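Local coordinates for DsbA family protein (Salmonella typhimurium, PDB 7JVE) that acts as a trimeric thioredoxin-like enzyme with both thiol oxidase and disulfide isomerase activities, encoded in a fimbrial operon, at residues A[174-177]-A[178-182]; A[195-199]-A[200-204]. All coordinates share one frame; numbering follows the deposited sequence.

Contact 1: A[174-177]-A[178-182]; sequences TLAQ and HYLTP
Gln177 lies alongside His178, and its aliphatic chain roofs the imidazole. Gln177 CB lies 3.4 Å from His178 N, a closeness set by the peptide link. With CG placed between the backbone N and the carbonyl carbon (chi1 66°), the chain folds back, and Gln177 CG stands 3.9 Å from the centroid of the His178 ring, 11° off the ring normal, a CH-pi contact over the face. Beyond CG the chain runs extended, and NE2 gives a weak hydrogen bond to Thr174 O. The amide plane is turned 54° from the imidazole.

The backbone beneath is where helix 169-176 gives way to the short loop before Thr181 N-caps helix 182-193. Leu175 O accepts from His178 N, three residues on, at 3.0 Å. Ala176 O is gripped twice, by Tyr179 N, three residues on, from above the carbonyl plane at 2.9 Å and by Leu180 N, four on, almost straight ahead of the C=O at 3.1 Å. A water donates to both Gln177 O and Leu180 O.

The Tyr179 ring presents its edge to Leu175 O, while Leu175 CD1 reaches Tyr179 CE1 at 4.0 Å. Trp153 meets the Tyr179 ring edge-to-face.

Contact 2: A[195-199]-A[200-204]; sequences GAVHD and ALLTN
Asp199 O receives two bonds from Thr203, four residues on. The peptide N-H of Thr203 points at it, with Thr203 N 2.9 Å from Asp199 O, an almost straight bond (172° at the hydrogen) that continues the line of the carbonyl. The hydroxyl adds a second, with Thr203 OG1 3.0 Å from Asp199 O and 41° above the carbonyl plane. That bond depends on the threonine torsion: with chi1 at -60°, OG1 lies beside its own backbone N and leans back over the preceding turn. Asp199 OD2 also comes near this hydroxyl.

One residue earlier, His198 O serves the first turn. Leu202 N approaches it in the carbonyl plane at 3.3 Å, and Leu201 N adds a weaker, bent bond. His198 occupies the N-cap position, and its imidazole, with CG anti to the backbone N, lies against Ala200, with Ala200 N over one ring face and His198 CE1 3.5 Å from Ala200 CB. At the far side of the ring, His198 NE2 is hydrogen-bonded to Glu139 OE2, which ties the cap residue to helix 128-145.

Ahead of the cap, Val197 closes the apolar side of the turn. Its CG1 branch crosses the isobutyl group of Leu202, with Val197 CG1 3.5 Å from Leu202 CD2, and reaches Leu201 CD2 more loosely at 4.2 Å. Val197 (N') and Leu202 (N4), either side of the N-cap His198 in sequence, form the pair that defines a hydrophobic staple.

The loop arrives from helix 182-193, which Gly195 leaves with positive phi. Helix 128-145 takes His198 on Ala135 and Arg136, Leu201 on Ser131 and Leu202 on Trp128, while Asn204 ND2 bonds Glu120 O at the end of strand 115-120.

Followed from the N terminus, contact 1 comes first, closing the turn in which helix 169-176 ends and the chain starts toward helix 182-193. Contact 2 follows after that helix, where a second loop ends in the start of helix 199-210. The two are in series, neither nested nor crossing, and do not touch: their centres lie 21 Å apart and their nearest atoms about 11 Å. They share helix 182-193, one preceding it and the other following it, and both lean on helix 128-145, at different stretches of it. Both belong to the run of helices between strands 115-120 and 218-223, consistent with the helical insertion in the thioredoxin fold of DsbA-like proteins.

Contact 1: A[174-177]-A[178-182]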
loop_
_atom_site.group_PDB
_atom_site.type_symbol
_atom_site.label_atom_id
_atom_site.label_comp_id
_atom_site.label_asym_id
_atom_site.label_seq_id
_atom_site.Cartn_x
_atom_site.Cartn_y
_atom_site.Cartn_z
ATOM N N THR A 174 24.929 -26.610 -2.653
ATOM C CA THR A 174 24.277 -27.903 -2.799
ATOM C C THR A 174 23.771 -28.087 -4.220
ATOM O O THR A 174 23.957 -29.143 -4.823
ATOM C CB THR A 174 23.133 -28.046 -1.795
ATOM O OG1 THR A 174 23.664 -28.101 -0.471
ATOM C CG2 THR A 174 22.349 -29.335 -2.051
ATOM N N LEU A 175 23.131 -27.063 -4.775
ATOM C CA LEU A 175 22.779 -27.131 -6.186
ATOM C C LEU A 175 24.032 -27.136 -7.057
ATOM O O LEU A 175 24.115 -27.903 -8.026
ATOM C CB LEU A 175 21.851 -25.971 -6.561
ATOM C CG LEU A 175 21.315 -25.945 -8.003
ATOM C CD1 LEU A 175 20.440 -27.167 -8.340
ATOM C CD2 LEU A 175 20.549 -24.652 -8.314
ATOM N N ALA A 176 25.038 -26.317 -6.705
ATOM C CA ALA A 176 26.170 -26.119 -7.611
ATOM C C ALA A 176 26.988 -27.391 -7.811
ATOM O O ALA A 176 27.627 -27.550 -8.854
ATOM C CB ALA A 176 27.071 -24.992 -7.109
ATOM N N GLN A 177 26.999 -28.304 -6.835
ATOM C CA GLN A 177 27.767 -29.531 -7.030
ATOM C C GLN A 177 27.318 -30.309 -8.264
ATOM O O GLN A 177 28.097 -31.107 -8.788
ATOM C CB GLN A 177 27.689 -30.423 -5.787
ATOM C CG GLN A 177 26.300 -30.967 -5.512
ATOM C CD GLN A 177 26.196 -31.598 -4.128
ATOM O OE1 GLN A 177 27.185 -32.068 -3.577
ATOM N NE2 GLN A 177 24.990 -31.614 -3.566
ATOM N N HIS A 178 26.102 -30.076 -8.759
ATOM C CA HIS A 178 25.616 -30.743 -9.962
ATOM C C HIS A 178 25.993 -30.024 -11.256
ATOM O O HIS A 178 25.790 -30.583 -12.336
ATOM C CB HIS A 178 24.089 -30.907 -9.886
ATOM C CG HIS A 178 23.646 -31.652 -8.666
ATOM N ND1 HIS A 178 23.968 -32.977 -8.450
ATOM C CD2 HIS A 178 22.967 -31.244 -7.565
ATOM C CE1 HIS A 178 23.481 -33.364 -7.283
ATOM N NE2 HIS A 178 22.872 -32.330 -6.725
ATOM N N TYR A 179 26.528 -28.805 -11.183
ATOM C CA TYR A 179 26.880 -28.067 -12.383
ATOM C C TYR A 179 28.371 -27.854 -12.551
ATOM O O TYR A 179 28.805 -27.511 -13.656
ATOM C CB TYR A 179 26.190 -26.694 -12.396
ATOM C CG TYR A 179 24.702 -26.802 -12.586
ATOM C CD1 TYR A 179 23.876 -27.209 -11.542
ATOM C CD2 TYR A 179 24.120 -26.519 -13.813
ATOM C CE1 TYR A 179 22.528 -27.316 -11.716
ATOM C CE2 TYR A 179 22.772 -26.625 -13.988
ATOM C CZ TYR A 179 21.982 -27.019 -12.936
ATOM O OH TYR A 179 20.632 -27.130 -13.120
ATOM N N LEU A 180 29.156 -28.039 -11.497
ATOM C CA LEU A 180 30.588 -27.794 -11.531
ATOM C C LEU A 180 31.305 -29.108 -11.314
ATOM O O LEU A 180 30.762 -30.013 -10.680
ATOM C CB LEU A 180 30.990 -26.802 -10.443
ATOM C CG LEU A 180 30.354 -25.410 -10.515
ATOM C CD1 LEU A 180 30.815 -24.578 -9.297
ATOM C CD2 LEU A 180 30.652 -24.707 -11.844
ATOM N N THR A 181 32.518 -29.229 -11.854
ATOM C CA THR A 181 33.358 -30.342 -11.453
ATOM C C THR A 181 33.784 -30.162 -10.001
ATOM O O THR A 181 33.806 -29.041 -9.481
ATOM C CB THR A 181 34.624 -30.443 -12.297
ATOM O OG1 THR A 181 35.454 -29.309 -12.009
ATOM C CG2 THR A 181 34.308 -30.543 -13.812
ATOM N N PRO A 182 34.160 -31.250 -9.333
ATOM C CA PRO A 182 34.676 -31.107 -7.959
ATOM C C PRO A 182 35.803 -30.092 -7.877
ATOM O O PRO A 182 35.906 -29.357 -6.883
ATOM C CB PRO A 182 35.143 -32.535 -7.606
ATOM C CG PRO A 182 34.299 -33.428 -8.487
ATOM C CD PRO A 182 34.146 -32.652 -9.793
HETATM O O HOH W 1 30.629 -31.052 -8.121
#

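Contact 2: A[195-199]-A[200-204]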
loop_
_atom_site.group_PDB
_atom_site.type_symbol
_atom_site.label_atom_id
_atom_site.label_comp_id
_atom_site.label_asym_id
_atom_site.label_seq_id
_atom_site.Cartn_x
_atom_site.Cartn_y
_atom_site.Cartn_z
ATOM N N GLY A 195 37.273 -13.907 1.177
ATOM C CA GLY A 195 36.769 -12.578 1.420
ATOM C C GLY A 195 36.624 -11.720 0.179
ATOM O O GLY A 195 35.900 -10.720 0.223
ATOM N N ALA A 196 37.273 -12.096 -0.930
ATOM C CA ALA A 196 37.095 -11.389 -2.194
ATOM C C ALA A 196 35.640 -11.409 -2.645
ATOM O O ALA A 196 34.931 -12.395 -2.463
ATOM C CB ALA A 196 37.968 -12.015 -3.282
ATOM N N VAL A 197 35.199 -10.306 -3.234
ATOM C CA VAL A 197 33.855 -10.178 -3.780
ATOM C C VAL A 197 33.938 -10.432 -5.271
ATOM O O VAL A 197 34.758 -9.821 -5.964
ATOM C CB VAL A 197 33.254 -8.793 -3.478
ATOM C CG1 VAL A 197 31.922 -8.615 -4.203
ATOM C CG2 VAL A 197 33.033 -8.647 -1.975
ATOM N N HIS A 198 33.122 -11.358 -5.768
ATOM C CA HIS A 198 33.227 -11.719 -7.171
ATOM C C HIS A 198 33.142 -10.478 -8.046
ATOM O O HIS A 198 32.222 -9.662 -7.900
ATOM C CB HIS A 198 32.129 -12.690 -7.568
ATOM C CG HIS A 198 32.280 -13.196 -8.961
ATOM N ND1 HIS A 198 31.338 -12.967 -9.939
ATOM C CD2 HIS A 198 33.270 -13.921 -9.544
ATOM C CE1 HIS A 198 31.735 -13.538 -11.064
ATOM N NE2 HIS A 198 32.909 -14.114 -10.854
ATOM N N ASP A 199 34.076 -10.369 -8.992
ATOM C CA ASP A 199 34.210 -9.125 -9.742
ATOM C C ASP A 199 32.908 -8.729 -10.442
ATOM O O ASP A 199 32.589 -7.541 -10.549
ATOM C CB ASP A 199 35.338 -9.233 -10.761
ATOM C CG ASP A 199 35.589 -7.903 -11.458
ATOM O OD1 ASP A 199 36.189 -7.008 -10.806
ATOM O OD2 ASP A 199 35.140 -7.728 -12.624
ATOM N N ALA A 200 32.149 -9.703 -10.939
ATOM C CA ALA A 200 30.912 -9.375 -11.639
ATOM C C ALA A 200 29.908 -8.707 -10.706
ATOM O O ALA A 200 29.158 -7.816 -11.124
ATOM C CB ALA A 200 30.309 -10.635 -12.266
ATOM N N LEU A 201 29.878 -9.122 -9.436
ATOM C CA LEU A 201 28.978 -8.488 -8.482
ATOM C C LEU A 201 29.377 -7.041 -8.218
ATOM O O LEU A 201 28.513 -6.162 -8.139
ATOM C CB LEU A 201 28.952 -9.276 -7.178
ATOM C CG LEU A 201 27.677 -9.108 -6.370
ATOM C CD1 LEU A 201 26.532 -9.859 -7.084
ATOM C CD2 LEU A 201 27.850 -9.575 -4.928
ATOM N N LEU A 202 30.680 -6.770 -8.077
ATOM C CA LEU A 202 31.134 -5.394 -7.889
ATOM C C LEU A 202 30.805 -4.545 -9.114
ATOM O O LEU A 202 30.280 -3.428 -8.994
ATOM C CB LEU A 202 32.647 -5.358 -7.616
ATOM C CG LEU A 202 33.210 -6.030 -6.370
ATOM C CD1 LEU A 202 34.748 -6.057 -6.411
ATOM C CD2 LEU A 202 32.684 -5.339 -5.087
ATOM N N THR A 203 31.142 -5.058 -10.302
ATOM C CA THR A 203 30.883 -4.344 -11.551
ATOM C C THR A 203 29.395 -4.128 -11.770
ATOM O O THR A 203 28.969 -3.034 -12.153
ATOM C CB THR A 203 31.490 -5.136 -12.723
ATOM O OG1 THR A 203 32.893 -5.253 -12.516
ATOM C CG2 THR A 203 31.221 -4.468 -14.096
ATOM N N ASN A 204 28.584 -5.159 -11.525
ATOM C CA ASN A 204 27.147 -5.029 -11.749
ATOM C C ASN A 204 26.514 -4.032 -10.781
ATOM O O ASN A 204 25.611 -3.286 -11.162
ATOM C CB ASN A 204 26.475 -6.394 -11.631
ATOM C CG ASN A 204 26.773 -7.288 -12.807
ATOM O OD1 ASN A 204 27.349 -6.848 -13.801
ATOM N ND2 ASN A 204 26.379 -8.549 -12.711
#